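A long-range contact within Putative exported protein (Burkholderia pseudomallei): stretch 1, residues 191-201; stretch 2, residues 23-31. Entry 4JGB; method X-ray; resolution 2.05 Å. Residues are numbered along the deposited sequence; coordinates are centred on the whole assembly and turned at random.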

ATOM      1  N   TYR A 191      10.703  -1.711  -2.907  1.00 11.15           N
ATOM      2  CA  TYR A 191       9.271  -1.869  -2.609  1.00 10.57           C
ATOM      3  C   TYR A 191       8.418  -1.013  -3.559  1.00 10.44           C
ATOM      4  O   TYR A 191       7.391  -1.480  -4.102  1.00 10.09           O
ATOM      5  CB  TYR A 191       8.971  -1.530  -1.144  1.00 10.56           C
ATOM      6  CG  TYR A 191       7.491  -1.546  -0.820  1.00 10.79           C
ATOM      7  CD1 TYR A 191       6.864  -2.714  -0.354  1.00 10.55           C
ATOM      8  CD2 TYR A 191       6.724  -0.365  -0.908  1.00 10.81           C
ATOM      9  CE1 TYR A 191       5.503  -2.711  -0.036  1.00 10.54           C
ATOM     10  CE2 TYR A 191       5.362  -0.361  -0.614  1.00 10.60           C
ATOM     11  CZ  TYR A 191       4.763  -1.527  -0.181  1.00 10.41           C
ATOM     12  OH  TYR A 191       3.425  -1.503   0.137  1.00 10.87           O
ATOM     13  N   ALA A 192       8.868   0.216  -3.804  1.00 10.26           N
ATOM     14  CA  ALA A 192       8.186   1.099  -4.747  1.00 10.06           C
ATOM     15  C   ALA A 192       8.195   0.503  -6.202  1.00 10.01           C
ATOM     16  O   ALA A 192       7.185   0.536  -6.909  1.00  9.74           O
ATOM     17  CB  ALA A 192       8.813   2.499  -4.700  1.00 10.44           C
ATOM     18  N   ILE A 193       9.321  -0.052  -6.641  1.00 10.18           N
ATOM     19  CA  ILE A 193       9.315  -0.797  -7.926  1.00 10.22           C
ATOM     20  C   ILE A 193       8.193  -1.855  -7.905  1.00  9.57           C
ATOM     21  O   ILE A 193       7.361  -1.864  -8.784  1.00  9.88           O
ATOM     22  CB  ILE A 193      10.693  -1.413  -8.290  1.00 10.65           C
ATOM     23  CG1 ILE A 193      11.730  -0.274  -8.486  1.00 11.25           C
ATOM     24  CG2 ILE A 193      10.554  -2.313  -9.540  1.00 10.99           C
ATOM     25  CD1 ILE A 193      13.148  -0.655  -8.853  1.00 12.05           C
ATOM     26  N   ALA A 194       8.192  -2.736  -6.915  1.00  9.10           N
ATOM     27  CA  ALA A 194       7.141  -3.752  -6.767  1.00  9.02           C
ATOM     28  C   ALA A 194       5.710  -3.208  -6.801  1.00  8.76           C
ATOM     29  O   ALA A 194       4.825  -3.784  -7.471  1.00  8.84           O
ATOM     30  CB  ALA A 194       7.357  -4.592  -5.509  1.00  8.68           C
ATOM     31  N   PHE A 195       5.495  -2.094  -6.096  1.00  8.44           N
ATOM     32  CA  PHE A 195       4.168  -1.566  -5.825  1.00  8.32           C
ATOM     33  C   PHE A 195       3.636  -1.028  -7.148  1.00  8.71           C
ATOM     34  O   PHE A 195       2.511  -1.364  -7.575  1.00  8.53           O
ATOM     35  CB  PHE A 195       4.268  -0.455  -4.746  1.00  8.07           C
ATOM     36  CG  PHE A 195       2.941   0.068  -4.242  1.00  7.94           C
ATOM     37  CD1 PHE A 195       2.222   1.029  -4.962  1.00  8.04           C
ATOM     38  CD2 PHE A 195       2.454  -0.326  -2.996  1.00  7.62           C
ATOM     39  CE1 PHE A 195       1.037   1.554  -4.461  1.00  7.98           C
ATOM     40  CE2 PHE A 195       1.255   0.202  -2.502  1.00  7.66           C
ATOM     41  CZ  PHE A 195       0.561   1.157  -3.232  1.00  7.65           C
ATOM     42  N   VAL A 196       4.470  -0.235  -7.823  1.00  9.29           N
ATOM     43  CA  VAL A 196       4.084   0.344  -9.115  1.00  9.57           C
ATOM     44  C   VAL A 196       4.004  -0.745 -10.223  1.00 10.31           C
ATOM     45  O   VAL A 196       3.152  -0.655 -11.114  1.00 10.58           O
ATOM     46  CB  VAL A 196       5.034   1.514  -9.510  1.00  9.99           C
ATOM     47  CG1 VAL A 196       4.729   1.990 -10.922  1.00 10.32           C
ATOM     48  CG2 VAL A 196       4.941   2.694  -8.519  1.00  9.67           C
ATOM     49  N   ASP A 197       4.856  -1.776 -10.170  1.00 10.75           N
ATOM     50  CA  ASP A 197       4.738  -2.917 -11.135  1.00 11.90           C
ATOM     51  C   ASP A 197       3.347  -3.540 -10.947  1.00 11.88           C
ATOM     52  O   ASP A 197       2.683  -3.931 -11.912  1.00 12.76           O
ATOM     53  CB  ASP A 197       5.774  -4.047 -10.883  1.00 11.89           C
ATOM     54  CG  ASP A 197       7.188  -3.721 -11.357  1.00 12.69           C
ATOM     55  OD1 ASP A 197       7.429  -2.774 -12.127  1.00 12.86           O
ATOM     56  OD2 ASP A 197       8.086  -4.478 -10.951  1.00 12.81           O
ATOM     57  N   GLU A 198       2.905  -3.626  -9.702  1.00 11.75           N
ATOM     58  CA  GLU A 198       1.644  -4.297  -9.395  1.00 11.76           C
ATOM     59  C   GLU A 198       0.459  -3.475  -9.873  1.00 11.74           C
ATOM     60  O   GLU A 198      -0.521  -4.025 -10.376  1.00 12.05           O
ATOM     61  CB  GLU A 198       1.513  -4.665  -7.900  1.00 11.58           C
ATOM     62  CG  GLU A 198       0.178  -5.342  -7.505  1.00 11.90           C
ATOM     63  CD  GLU A 198      -0.250  -6.496  -8.432  1.00 13.14           C
ATOM     64  OE1 GLU A 198       0.631  -7.091  -9.104  1.00 13.07           O
ATOM     65  OE2 GLU A 198      -1.472  -6.823  -8.480  1.00 13.62           O
ATOM     66  N   ILE A 199       0.566  -2.158  -9.722  1.00 11.61           N
ATOM     67  CA  ILE A 199      -0.385  -1.217 -10.339  1.00 11.70           C
ATOM     68  C   ILE A 199      -0.545  -1.465 -11.840  1.00 12.77           C
ATOM     69  O   ILE A 199      -1.665  -1.463 -12.344  1.00 13.18           O
ATOM     70  CB  ILE A 199       0.004   0.261 -10.082  1.00 11.60           C
ATOM     71  CG1 ILE A 199      -0.143   0.593  -8.582  1.00 10.62           C
ATOM     72  CG2 ILE A 199      -0.839   1.212 -10.943  1.00 12.03           C
ATOM     73  CD1 ILE A 199       0.197   2.024  -8.223  1.00 10.52           C
ATOM     74  N   GLU A 200       0.559  -1.698 -12.540  1.00 13.42           N
ATOM     75  CA  GLU A 200       0.534  -1.947 -13.993  1.00 14.73           C
ATOM     76  C   GLU A 200       0.097  -3.371 -14.327  1.00 15.08           C
ATOM     77  O   GLU A 200      -0.621  -3.562 -15.273  1.00 15.73           O
ATOM     78  CB  GLU A 200       1.919  -1.735 -14.604  1.00 15.71           C
ATOM     79  CG  GLU A 200       2.364  -0.279 -14.654  1.00 16.60           C
ATOM     80  CD  GLU A 200       3.867  -0.150 -14.810  1.00 17.77           C
ATOM     81  OE1 GLU A 200       4.545  -1.182 -15.033  1.00 17.69           O
ATOM     82  OE2 GLU A 200       4.370   0.991 -14.687  1.00 18.16           O
ATOM     83  N   GLN A 201       0.542  -4.363 -13.550  1.00 14.66           N
ATOM     84  CA  GLN A 201       0.423  -5.782 -13.951  1.00 15.06           C
ATOM     85  C   GLN A 201      -0.776  -6.533 -13.408  1.00 14.74           C
ATOM     86  O   GLN A 201      -1.213  -7.522 -13.999  1.00 15.28           O
ATOM     87  CB  GLN A 201       1.686  -6.561 -13.529  1.00 15.29           C
ATOM     88  CG  GLN A 201       2.940  -5.975 -14.140  1.00 16.51           C
ATOM     89  CD  GLN A 201       4.206  -6.418 -13.461  1.00 17.14           C
ATOM     90  OE1 GLN A 201       4.181  -7.068 -12.413  1.00 16.80           O
ATOM     91  NE2 GLN A 201       5.340  -6.091 -14.074  1.00 17.68           N
TER
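Stretch 2 23-31: AEAARRGHQ

A single arginine, R28, gathers three carboxylates around its guanidinium, two from stretch 1 and one from its own stretch. NH1 of R28 lies 2.7 Å from OD1 of D197 in a hydrogen-bonded salt bridge, and it also reaches OE2 of E200 at 3.3 Å, a salt bridge whose hydrogen bond is weak. From within stretch 2, OE2 of E24 accepts from R28 NE at 2.8 Å and from R28 NH2 at 2.7 Å. D197 and E200 both approach the edge of the guanidinium, near its plane, where the N-H groups point, while CG1 of V196 lies over one face, 3.6 Å from R28 NH1. Arginine suits this place because its planar group can donate in several directions at its rim and still accept a methyl group on its flat side. Its side chain is nearly extended beyond chi1 (m, then t, t), which carries the charge across to stretch 1.

Stretch 1 is helical throughout. Stretch 2 enters as a helix, and the two axes cross at -56°, coming within 9.5 Å of each other; their N-to-C directions differ by 56°, so the helices run obliquely in the same general sense. An alanine from each stretch takes part in the backbone pairs nearest each other: the CA atoms of A192 and E24 are 6.4 Å apart, those of V196 and A25 6.2 Å. The CA-to-CB bond of A192 points toward stretch 2, and its CB sits 4.1 Å from CB of E24, and CG2 of V196 lies 4.1 Å from CB of A25. The same valine methyl is 3.9 Å from CG of E24, so the aliphatic part of the glutamate packs against the helix while its carboxylate serves the arginine.

Past the crossing, the helical turn of stretch 2 closes in a Schellman motif. G29 N bonds to A26 O at 3.0 Å and H30 N to A25 O at 3.2 Å, with G29 at a phi of 99°. A CB at these backbone angles would be jammed against the carbonyl oxygen of R28, so glycine fits for local reasons; stretch 1 does not touch it. G29 is the first residue to leave the helical conformation, and H30 follows in an extended one, with a psi of 149°; its CA-to-CB bond points toward stretch 1. Its NE2 donates to OE2 of E200 at 2.6 Å in a nearly straight hydrogen bond at the ring edge, and its ND1 is hydrogen-bonded elsewhere in the structure. E200 thus joins histidine and arginine through one carboxylate. V196, D197 and E200 suit this part of the helix because V196 and D197 are neighbours and E200 follows about one turn later, so that all three reach the same arginine.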

ATOM      1  N   ALA A  23       7.633   8.931  -7.023  1.00 12.44           N
ATOM      2  CA  ALA A  23       8.772   9.156  -7.920  1.00 13.16           C
ATOM      3  C   ALA A  23       8.947   7.993  -8.908  1.00 13.20           C
ATOM      4  O   ALA A  23       9.299   8.196 -10.097  1.00 13.19           O
ATOM      5  CB  ALA A  23      10.046   9.348  -7.095  1.00 14.10           C
ATOM      6  N   GLU A  24       8.722   6.776  -8.408  1.00 12.48           N
ATOM      7  CA  GLU A  24       8.804   5.564  -9.248  1.00 12.80           C
ATOM      8  C   GLU A  24       7.737   5.598 -10.331  1.00 12.94           C
ATOM      9  O   GLU A  24       8.002   5.202 -11.478  1.00 14.36           O
ATOM     10  CB  GLU A  24       8.668   4.281  -8.405  1.00 12.43           C
ATOM     11  CG  GLU A  24       8.747   2.958  -9.183  1.00 12.80           C
ATOM     12  CD  GLU A  24      10.075   2.740  -9.920  1.00 13.62           C
ATOM     13  OE1 GLU A  24      11.117   3.131  -9.381  1.00 13.84           O
ATOM     14  OE2 GLU A  24      10.086   2.115 -11.017  1.00 14.34           O
ATOM     15  N   ALA A  25       6.538   6.058  -9.987  1.00 12.38           N
ATOM     16  CA  ALA A  25       5.479   6.139 -10.983  1.00 12.27           C
ATOM     17  C   ALA A  25       5.735   7.281 -11.988  1.00 12.94           C
ATOM     18  O   ALA A  25       5.623   7.064 -13.196  1.00 12.88           O
ATOM     19  CB  ALA A  25       4.109   6.260 -10.334  1.00 11.85           C
ATOM     20  N   ALA A  26       6.117   8.460 -11.486  1.00 12.99           N
ATOM     21  CA  ALA A  26       6.448   9.616 -12.358  1.00 13.79           C
ATOM     22  C   ALA A  26       7.560   9.306 -13.358  1.00 14.62           C
ATOM     23  O   ALA A  26       7.445   9.651 -14.529  1.00 15.35           O
ATOM     24  CB  ALA A  26       6.812  10.853 -11.538  1.00 13.81           C
ATOM     25  N   ARG A  27       8.631   8.629 -12.917  1.00 14.67           N
ATOM     26  CA  ARG A  27       9.771   8.423 -13.793  1.00 15.48           C
ATOM     27  C   ARG A  27       9.426   7.453 -14.947  1.00 16.04           C
ATOM     28  O   ARG A  27      10.175   7.401 -15.946  1.00 16.86           O
ATOM     29  CB  ARG A  27      10.998   7.932 -13.017  1.00 15.59           C
ATOM     30  CG  ARG A  27      10.960   6.472 -12.512  1.00 14.77           C
ATOM     31  CD  ARG A  27      12.157   6.213 -11.581  1.00 15.24           C
ATOM     32  NE  ARG A  27      13.419   6.197 -12.341  1.00 16.04           N
ATOM     33  CZ  ARG A  27      14.662   6.217 -11.835  1.00 16.82           C
ATOM     34  NH1 ARG A  27      14.892   6.258 -10.525  1.00 16.23           N
ATOM     35  NH2 ARG A  27      15.705   6.194 -12.675  1.00 17.85           N
ATOM     36  N   ARG A  28       8.309   6.722 -14.804  1.00 14.82           N
ATOM     37  CA  ARG A  28       7.832   5.767 -15.831  1.00 15.90           C
ATOM     38  C   ARG A  28       6.888   6.452 -16.829  1.00 16.67           C
ATOM     39  O   ARG A  28       6.488   5.870 -17.851  1.00 17.47           O
ATOM     40  CB  ARG A  28       7.091   4.575 -15.188  1.00 14.87           C
ATOM     41  CG  ARG A  28       7.929   3.747 -14.212  1.00 14.70           C
ATOM     42  CD  ARG A  28       7.131   2.546 -13.661  1.00 14.73           C
ATOM     43  NE  ARG A  28       7.883   1.820 -12.640  1.00 14.97           N
ATOM     44  CZ  ARG A  28       7.696   0.543 -12.273  1.00 15.11           C
ATOM     45  NH1 ARG A  28       6.759  -0.220 -12.820  1.00 14.48           N
ATOM     46  NH2 ARG A  28       8.471   0.033 -11.327  1.00 15.25           N
ATOM     47  N   GLY A  29       6.496   7.678 -16.514  1.00 16.94           N
ATOM     48  CA  GLY A  29       5.604   8.441 -17.420  1.00 18.32           C
ATOM     49  C   GLY A  29       4.144   8.366 -16.970  1.00 18.35           C
ATOM     50  O   GLY A  29       3.256   8.864 -17.668  1.00 18.92           O
ATOM     51  N   HIS A  30       3.880   7.770 -15.796  1.00 17.39           N
ATOM     52  CA  HIS A  30       2.511   7.825 -15.241  1.00 17.46           C
ATOM     53  C   HIS A  30       2.250   9.241 -14.781  1.00 18.44           C
ATOM     54  O   HIS A  30       3.188   9.940 -14.390  1.00 19.45           O
ATOM     55  CB  HIS A  30       2.305   6.810 -14.097  1.00 16.08           C
ATOM     56  CG  HIS A  30       2.494   5.383 -14.520  1.00 15.81           C
ATOM     57  ND1 HIS A  30       1.772   4.811 -15.544  1.00 16.20           N
ATOM     58  CD2 HIS A  30       3.308   4.411 -14.045  1.00 15.10           C
ATOM     59  CE1 HIS A  30       2.147   3.556 -15.694  1.00 16.52           C
ATOM     60  NE2 HIS A  30       3.063   3.283 -14.782  1.00 15.72           N
ATOM     61  N   GLN A  31       0.999   9.680 -14.857  1.00 19.28           N
ATOM     62  CA  GLN A  31       0.578  10.972 -14.293  1.00 20.71           C
ATOM     63  C   GLN A  31       0.179  10.796 -12.822  1.00 19.31           C
ATOM     64  O   GLN A  31      -0.862  10.191 -12.510  1.00 19.01           O
ATOM     65  CB  GLN A  31      -0.591  11.545 -15.108  1.00 24.00           C
ATOM     66  CG  GLN A  31      -1.104  12.900 -14.652  1.00 27.85           C
ATOM     67  CD  GLN A  31      -2.551  13.150 -15.057  1.00 30.87           C
ATOM     68  OE1 GLN A  31      -3.485  13.118 -14.219  1.00 31.35           O
ATOM     69  NE2 GLN A  31      -2.754  13.379 -16.340  1.00 31.12           N
TER